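PDB 4EH1: flavohemoprotein from Vibrio cholerae O1 biovar El Tor, which probably detoxifies nitric oxide, using oxygen and NAD(P)H to turn it into nitrate. Local coordinates for residues Ser58-Ser71 / Val124-Lys138. Sequence-based numbering, arbitrary orientation.
Sequences SLSHASNGREYRIS and VGATPMQAILHTLAK. With FAD (flavin-adenine dinucleotide), chain C.
The imidazoles of H61 and H134 lie face to face, their centroids 3.7 Å apart and their planes only 12° from parallel. H134 swings CG anti to its own carbonyl carbon (chi1 -79°), which lays its ring against H61. The CD2 edge of H61 sits over one face of the R69 guanidinium. R69 runs out extended and bends at chi3 (84°), which turns its head side-on to S60. NE reaches S60 OG and NH2 reaches S60 O at 2.7 Å, the latter from above the carbonyl plane. The edge of the same guanidinium meets Q130 CG. E161 forms a salt bridge with R69 and hydrogen bonds with H134 NE2 and Q130 NE2; Q130 NE2 also bonds T162 OG1.

Nearer the flavin, in one of the two conformers of T127, its methyl CG2 meets S60 CB at 3.4 Å, while its hydroxyl turns back to bond V124 O. A131 CB touches the carbonyl oxygens of L59 and H61, each at 3.3 Å. S60 OG also shares a hydrogen bond with S71 OG, which has a second partner in S20. At the far end a water joins S63 N to T135 OG1.

Both segments line the FAD pocket. S58 N donates to FAD O4 at 3.1 Å, and FAD N3 donates to S71 O at 2.9 Å. V124 CG2 approaches FAD O2 and, in the same conformer, T127 CG2 approaches FAD O4. V124 to P128 probably also bind NADP(+), by analogy with relatives.

The contact therefore joins the two halves of the C-terminal reductase domain, a ferredoxin reductase-type module. Strand 68-73 edges the antiparallel FAD-domain sheet beside strand 18-25. Helix 126-138 packs its other side on strands 117-122 and 144-150 of the parallel NAD-domain sheet.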
loop_
_atom_site.group_PDB
_atom_site.type_symbol
_atom_site.label_atom_id
_atom_site.label_comp_id
_atom_site.label_asym_id
_atom_site.label_seq_id
_atom_site.Cartn_x
_atom_site.Cartn_y
_atom_site.Cartn_z
ATOM N N SER A 58 9.582 11.120 -9.304
ATOM C CA SER A 58 10.798 11.324 -8.556
ATOM C C SER A 58 11.161 10.072 -7.793
ATOM O O SER A 58 10.297 9.405 -7.242
ATOM C CB SER A 58 10.593 12.434 -7.532
ATOM O OG SER A 58 10.311 13.677 -8.147
ATOM N N LEU A 59 12.451 9.746 -7.739
ATOM C CA LEU A 59 12.896 8.683 -6.841
ATOM C C LEU A 59 12.700 9.151 -5.375
ATOM O O LEU A 59 13.004 10.289 -5.047
ATOM C CB LEU A 59 14.333 8.314 -7.162
ATOM C CG LEU A 59 14.321 7.773 -8.597
ATOM C CD1 LEU A 59 15.570 8.133 -9.316
ATOM C CD2 LEU A 59 14.072 6.284 -8.615
ATOM N N SER A 60 12.147 8.301 -4.510
ATOM C CA SER A 60 11.882 8.724 -3.125
ATOM C C SER A 60 12.645 7.913 -2.087
ATOM O O SER A 60 12.290 7.935 -0.892
ATOM C CB SER A 60 10.402 8.607 -2.789
ATOM O OG SER A 60 9.978 7.272 -2.979
ATOM N N HIS A 61 13.646 7.164 -2.550
ATOM C CA HIS A 61 14.621 6.559 -1.644
ATOM C C HIS A 61 16.049 6.839 -2.149
ATOM O O HIS A 61 16.217 7.318 -3.266
ATOM C CB HIS A 61 14.354 5.049 -1.481
ATOM C CG HIS A 61 14.598 4.556 -0.089
ATOM N ND1 HIS A 61 15.860 4.515 0.472
ATOM C CD2 HIS A 61 13.738 4.116 0.868
ATOM C CE1 HIS A 61 15.769 4.051 1.708
ATOM N NE2 HIS A 61 14.493 3.811 1.974
ATOM N N ALA A 62 17.053 6.556 -1.320
ATOM C CA ALA A 62 18.471 6.637 -1.702
ATOM C C ALA A 62 18.853 5.619 -2.800
ATOM O O ALA A 62 18.299 4.527 -2.871
ATOM C CB ALA A 62 19.358 6.412 -0.476
ATOM N N SER A 63 19.813 5.973 -3.642
ATOM C CA SER A 63 20.286 5.057 -4.678
ATOM C C SER A 63 21.041 3.864 -4.050
ATOM O O SER A 63 21.835 4.035 -3.123
ATOM C CB SER A 63 21.191 5.814 -5.632
ATOM O OG SER A 63 21.551 4.995 -6.724
ATOM N N ASN A 64 20.761 2.654 -4.514
ATOM C CA ASN A 64 21.460 1.477 -3.981
ATOM C C ASN A 64 21.796 0.441 -5.048
ATOM O O ASN A 64 22.203 -0.661 -4.733
ATOM C CB ASN A 64 20.658 0.817 -2.867
ATOM C CG ASN A 64 19.337 0.228 -3.353
ATOM O OD1 ASN A 64 19.073 0.083 -4.564
ATOM N ND2 ASN A 64 18.498 -0.128 -2.399
ATOM N N GLY A 65 21.554 0.785 -6.306
ATOM C CA GLY A 65 21.938 -0.078 -7.408
ATOM C C GLY A 65 21.065 -1.293 -7.651
ATOM O O GLY A 65 21.374 -2.094 -8.522
ATOM N N ARG A 66 19.962 -1.432 -6.921
ATOM C CA ARG A 66 19.186 -2.668 -7.011
ATOM C C ARG A 66 17.731 -2.426 -7.337
ATOM O O ARG A 66 17.132 -3.136 -8.136
ATOM C CB ARG A 66 19.307 -3.473 -5.709
ATOM C CG ARG A 66 20.732 -3.899 -5.389
ATOM C CD ARG A 66 21.139 -5.081 -6.251
ATOM N NE ARG A 66 20.402 -6.297 -5.902
ATOM C CZ ARG A 66 20.273 -7.351 -6.704
ATOM N NH1 ARG A 66 20.827 -7.335 -7.913
ATOM N NH2 ARG A 66 19.586 -8.414 -6.299
ATOM N N GLU A 67 17.146 -1.425 -6.712
ATOM C CA GLU A 67 15.738 -1.148 -6.970
ATOM C C GLU A 67 15.420 0.328 -6.843
ATOM O O GLU A 67 16.183 1.088 -6.252
ATOM C CB GLU A 67 14.867 -1.923 -6.002
ATOM C CG GLU A 67 15.057 -1.458 -4.600
ATOM C CD GLU A 67 14.469 -2.398 -3.580
ATOM O OE1 GLU A 67 14.343 -3.602 -3.886
ATOM O OE2 GLU A 67 14.139 -1.921 -2.469
ATOM N N TYR A 68 14.285 0.725 -7.411
ATOM C CA TYR A 68 13.838 2.099 -7.337
ATOM C C TYR A 68 12.537 2.178 -6.536
ATOM O O TYR A 68 11.684 1.298 -6.625
ATOM C CB TYR A 68 13.576 2.636 -8.746
ATOM C CG TYR A 68 14.795 2.829 -9.637
ATOM C CD1 TYR A 68 15.991 3.342 -9.134
ATOM C CD2 TYR A 68 14.733 2.521 -10.984
ATOM C CE1 TYR A 68 17.105 3.535 -9.961
ATOM C CE2 TYR A 68 15.835 2.690 -11.823
ATOM C CZ TYR A 68 17.009 3.215 -11.314
ATOM O OH TYR A 68 18.085 3.381 -12.145
ATOM N N ARG A 69 12.380 3.229 -5.750
ATOM C CA ARG A 69 11.064 3.548 -5.214
ATOM C C ARG A 69 10.589 4.911 -5.763
ATOM O O ARG A 69 11.335 5.909 -5.758
ATOM C CB ARG A 69 11.058 3.555 -3.685
ATOM C CG ARG A 69 9.672 3.868 -3.075
ATOM C CD ARG A 69 9.698 3.799 -1.557
ATOM N NE ARG A 69 10.167 5.052 -0.987
ATOM C CZ ARG A 69 10.248 5.282 0.320
ATOM N NH1 ARG A 69 9.893 4.338 1.184
ATOM N NH2 ARG A 69 10.669 6.458 0.764
ATOM N N ILE A 70 9.354 4.934 -6.251
ATOM C CA ILE A 70 8.694 6.199 -6.583
ATOM C C ILE A 70 7.408 6.309 -5.772
ATOM O O ILE A 70 6.891 5.303 -5.273
ATOM C CB ILE A 70 8.316 6.283 -8.056
ATOM C CG1 ILE A 70 7.393 5.124 -8.407
ATOM C CG2 ILE A 70 9.588 6.331 -8.989
ATOM C CD1 ILE A 70 6.757 5.307 -9.809
ATOM N N SER A 71 6.881 7.523 -5.663
ATOM C CA SER A 71 5.697 7.781 -4.843
ATOM C C SER A 71 4.764 8.706 -5.610
ATOM O O SER A 71 5.117 9.854 -5.940
ATOM C CB SER A 71 6.086 8.426 -3.513
ATOM O OG SER A 71 7.126 7.678 -2.876
ATOM N N VAL A 124 3.060 16.438 -2.493
ATOM C CA VAL A 124 3.808 15.358 -3.106
ATOM C C VAL A 124 5.233 15.823 -3.449
ATOM O O VAL A 124 6.101 15.018 -3.827
ATOM C CB VAL A 124 3.053 14.779 -4.329
ATOM C CG1 VAL A 124 3.219 15.687 -5.549
ATOM C CG2 VAL A 124 3.492 13.307 -4.588
ATOM N N GLY A 125 5.464 17.120 -3.262
ATOM C CA GLY A 125 6.794 17.701 -3.305
ATOM C C GLY A 125 7.758 16.985 -2.357
ATOM O O GLY A 125 8.984 17.045 -2.519
ATOM N N ALA A 126 7.202 16.304 -1.367
ATOM C CA ALA A 126 8.010 15.563 -0.408
ATOM C C ALA A 126 8.786 14.377 -1.032
ATOM O O ALA A 126 9.766 13.946 -0.473
ATOM C CB ALA A 126 7.141 15.084 0.775
ATOM N N THR A 127 8.334 13.871 -2.177
ATOM C CA THR A 127 8.928 12.666 -2.762
ATOM C C THR A 127 10.457 12.790 -3.006
ATOM O O THR A 127 11.232 12.001 -2.456
ATOM C CB THR A 127 8.155 12.193 -4.032
ATOM O OG1 THR A 127 6.766 12.010 -3.724
ATOM C CG2 THR A 127 8.719 10.897 -4.564
ATOM N N PRO A 128 10.906 13.790 -3.789
ATOM C CA PRO A 128 12.373 13.862 -3.940
ATOM C C PRO A 128 13.102 14.199 -2.633
ATOM O O PRO A 128 14.244 13.760 -2.460
ATOM C CB PRO A 128 12.566 14.979 -4.964
ATOM C CG PRO A 128 11.282 15.806 -4.851
ATOM C CD PRO A 128 10.223 14.810 -4.607
ATOM N N MET A 129 12.446 14.943 -1.736
ATOM C CA MET A 129 13.028 15.277 -0.465
ATOM C C MET A 129 13.262 14.027 0.342
ATOM O O MET A 129 14.207 13.971 1.122
ATOM C CB MET A 129 12.143 16.210 0.347
ATOM C CG MET A 129 11.983 17.584 -0.247
ATOM S SD MET A 129 13.561 18.336 -0.779
ATOM C CE MET A 129 12.819 19.808 -1.484
ATOM N N GLN A 130 12.411 13.025 0.154
ATOM C CA GLN A 130 12.618 11.747 0.821
ATOM C C GLN A 130 13.903 11.006 0.370
ATOM O O GLN A 130 14.580 10.372 1.189
ATOM C CB GLN A 130 11.390 10.852 0.649
ATOM C CG GLN A 130 11.178 9.893 1.852
ATOM C CD GLN A 130 10.832 10.627 3.157
ATOM O OE1 GLN A 130 10.540 11.832 3.169
ATOM N NE2 GLN A 130 10.876 9.901 4.257
ATOM N N ALA A 131 14.217 11.068 -0.925
ATOM C CA ALA A 131 15.457 10.483 -1.444
ATOM C C ALA A 131 16.620 11.201 -0.796
ATOM O O ALA A 131 17.593 10.583 -0.405
ATOM C CB ALA A 131 15.532 10.582 -3.002
ATOM N N ILE A 132 16.496 12.515 -0.652
ATOM C CA ILE A 132 17.563 13.309 -0.063
ATOM C C ILE A 132 17.743 12.992 1.424
ATOM O O ILE A 132 18.861 12.743 1.856
ATOM C CB ILE A 132 17.345 14.806 -0.287
ATOM C CG1 ILE A 132 17.352 15.118 -1.804
ATOM C CG2 ILE A 132 18.427 15.622 0.450
ATOM C CD1 ILE A 132 17.108 16.596 -2.156
ATOM N N LEU A 133 16.652 12.974 2.194
ATOM C CA LEU A 133 16.744 12.535 3.577
ATOM C C LEU A 133 17.454 11.201 3.720
ATOM O O LEU A 133 18.337 11.058 4.555
ATOM C CB LEU A 133 15.366 12.349 4.188
ATOM C CG LEU A 133 14.587 13.596 4.567
ATOM C CD1 LEU A 133 13.184 13.181 5.056
ATOM C CD2 LEU A 133 15.350 14.421 5.614
ATOM N N HIS A 134 17.029 10.206 2.951
ATOM C CA HIS A 134 17.649 8.890 3.087
ATOM C C HIS A 134 19.141 8.894 2.760
ATOM O O HIS A 134 19.934 8.202 3.427
ATOM C CB HIS A 134 16.922 7.824 2.275
ATOM C CG HIS A 134 15.673 7.326 2.925
ATOM N ND1 HIS A 134 15.686 6.602 4.102
ATOM C CD2 HIS A 134 14.369 7.438 2.564
ATOM C CE1 HIS A 134 14.446 6.281 4.432
ATOM N NE2 HIS A 134 13.628 6.793 3.524
ATOM N N THR A 135 19.525 9.687 1.759
ATOM C CA THR A 135 20.940 9.799 1.361
ATOM C C THR A 135 21.756 10.467 2.468
ATOM O O THR A 135 22.842 10.015 2.797
ATOM C CB THR A 135 21.120 10.623 0.054
ATOM O OG1 THR A 135 20.324 10.035 -0.964
ATOM C CG2 THR A 135 22.594 10.607 -0.401
ATOM N N LEU A 136 21.218 11.540 3.045
ATOM C CA LEU A 136 21.930 12.264 4.092
ATOM C C LEU A 136 22.028 11.416 5.350
ATOM O O LEU A 136 22.976 11.556 6.095
ATOM C CB LEU A 136 21.241 13.602 4.392
ATOM C CG LEU A 136 21.219 14.582 3.205
ATOM C CD1 LEU A 136 20.532 15.912 3.598
ATOM C CD2 LEU A 136 22.597 14.884 2.659
ATOM N N ALA A 137 21.044 10.541 5.582
ATOM C CA ALA A 137 21.081 9.652 6.747
ATOM C C ALA A 137 22.245 8.672 6.599
ATOM O O ALA A 137 23.068 8.503 7.506
ATOM C CB ALA A 137 19.786 8.887 6.880
ATOM N N LYS A 138 22.294 8.048 5.432
ATOM C CA LYS A 138 23.357 7.144 5.043
ATOM C C LYS A 138 24.744 7.785 5.222
ATOM O O LYS A 138 25.680 7.133 5.675
ATOM C CB LYS A 138 23.118 6.715 3.590
ATOM C CG LYS A 138 24.171 5.805 3.005
ATOM C CD LYS A 138 23.797 5.363 1.591
ATOM C CE LYS A 138 22.435 4.659 1.536
ATOM N NZ LYS A 138 22.204 3.983 0.204
HETATM P PA FAD C . -2.986 13.920 -16.448
HETATM O O1A FAD C . -1.814 14.281 -17.188
HETATM O O2A FAD C . -3.989 13.066 -16.986
HETATM O O5B FAD C . -3.711 15.236 -16.087
HETATM C C5B FAD C . -2.989 16.417 -15.847
HETATM C C4B FAD C . -3.847 17.563 -15.344
HETATM O O4B FAD C . -4.648 18.101 -16.378
HETATM C C3B FAD C . -4.776 17.064 -14.280
HETATM O O3B FAD C . -4.948 18.088 -13.334
HETATM C C2B FAD C . -6.062 16.850 -15.003
HETATM O O2B FAD C . -7.092 17.068 -14.090
HETATM C C1B FAD C . -6.009 17.859 -16.112
HETATM N N9A FAD C . -6.644 17.301 -17.300
HETATM C C8A FAD C . -6.439 16.109 -17.818
HETATM N N7A FAD C . -7.202 15.910 -18.892
HETATM C C5A FAD C . -7.919 16.997 -19.061
HETATM C C6A FAD C . -8.931 17.429 -20.013
HETATM N N6A FAD C . -9.327 16.639 -21.020
HETATM N N1A FAD C . -9.440 18.633 -19.821
HETATM C C2A FAD C . -9.050 19.411 -18.838
HETATM N N3A FAD C . -8.143 19.085 -17.941
HETATM C C4A FAD C . -7.556 17.906 -17.998
HETATM N N1 FAD C . 4.095 13.167 -9.557
HETATM C C2 FAD C . 4.107 12.358 -8.500
HETATM O O2 FAD C . 3.064 11.877 -8.136
HETATM N N3 FAD C . 5.202 12.036 -7.834
HETATM C C4 FAD C . 6.374 12.487 -8.164
HETATM O O4 FAD C . 7.331 12.150 -7.518
HETATM C C4X FAD C . 6.451 13.400 -9.311
HETATM N N5 FAD C . 7.589 13.918 -9.707
HETATM C C5X FAD C . 7.635 14.745 -10.733
HETATM C C6 FAD C . 8.841 15.254 -11.097
HETATM C C7 FAD C . 8.928 16.114 -12.147
HETATM C C7M FAD C . 10.239 16.677 -12.546
HETATM C C8 FAD C . 7.733 16.478 -12.894
HETATM C C8M FAD C . 7.872 17.406 -14.039
HETATM C C9 FAD C . 6.517 15.966 -12.537
HETATM C C9A FAD C . 6.427 15.113 -11.470
HETATM N N10 FAD C . 5.206 14.583 -11.084
HETATM C C10 FAD C . 5.203 13.723 -9.998
HETATM C "C1'" FAD C . 3.992 14.898 -11.825
HETATM C "C2'" FAD C . 3.613 13.714 -12.715
HETATM O "O2'" FAD C . 4.569 13.435 -13.714
HETATM C "C3'" FAD C . 2.318 13.843 -13.489
HETATM O "O3'" FAD C . 2.261 15.050 -14.200
HETATM C "C4'" FAD C . 1.060 13.610 -12.673
HETATM O "O4'" FAD C . 1.154 12.347 -12.059
HETATM C "C5'" FAD C . -0.232 13.716 -13.475
HETATM O "O5'" FAD C . -0.350 12.782 -14.508
HETATM P P FAD C . -1.663 12.074 -14.877
HETATM O O1P FAD C . -1.409 11.379 -16.096
HETATM O O2P FAD C . -2.098 11.339 -13.753
HETATM O O3P FAD C . -2.615 13.273 -15.088
HETATM O O HOH W 1 21.058 8.353 -3.084
#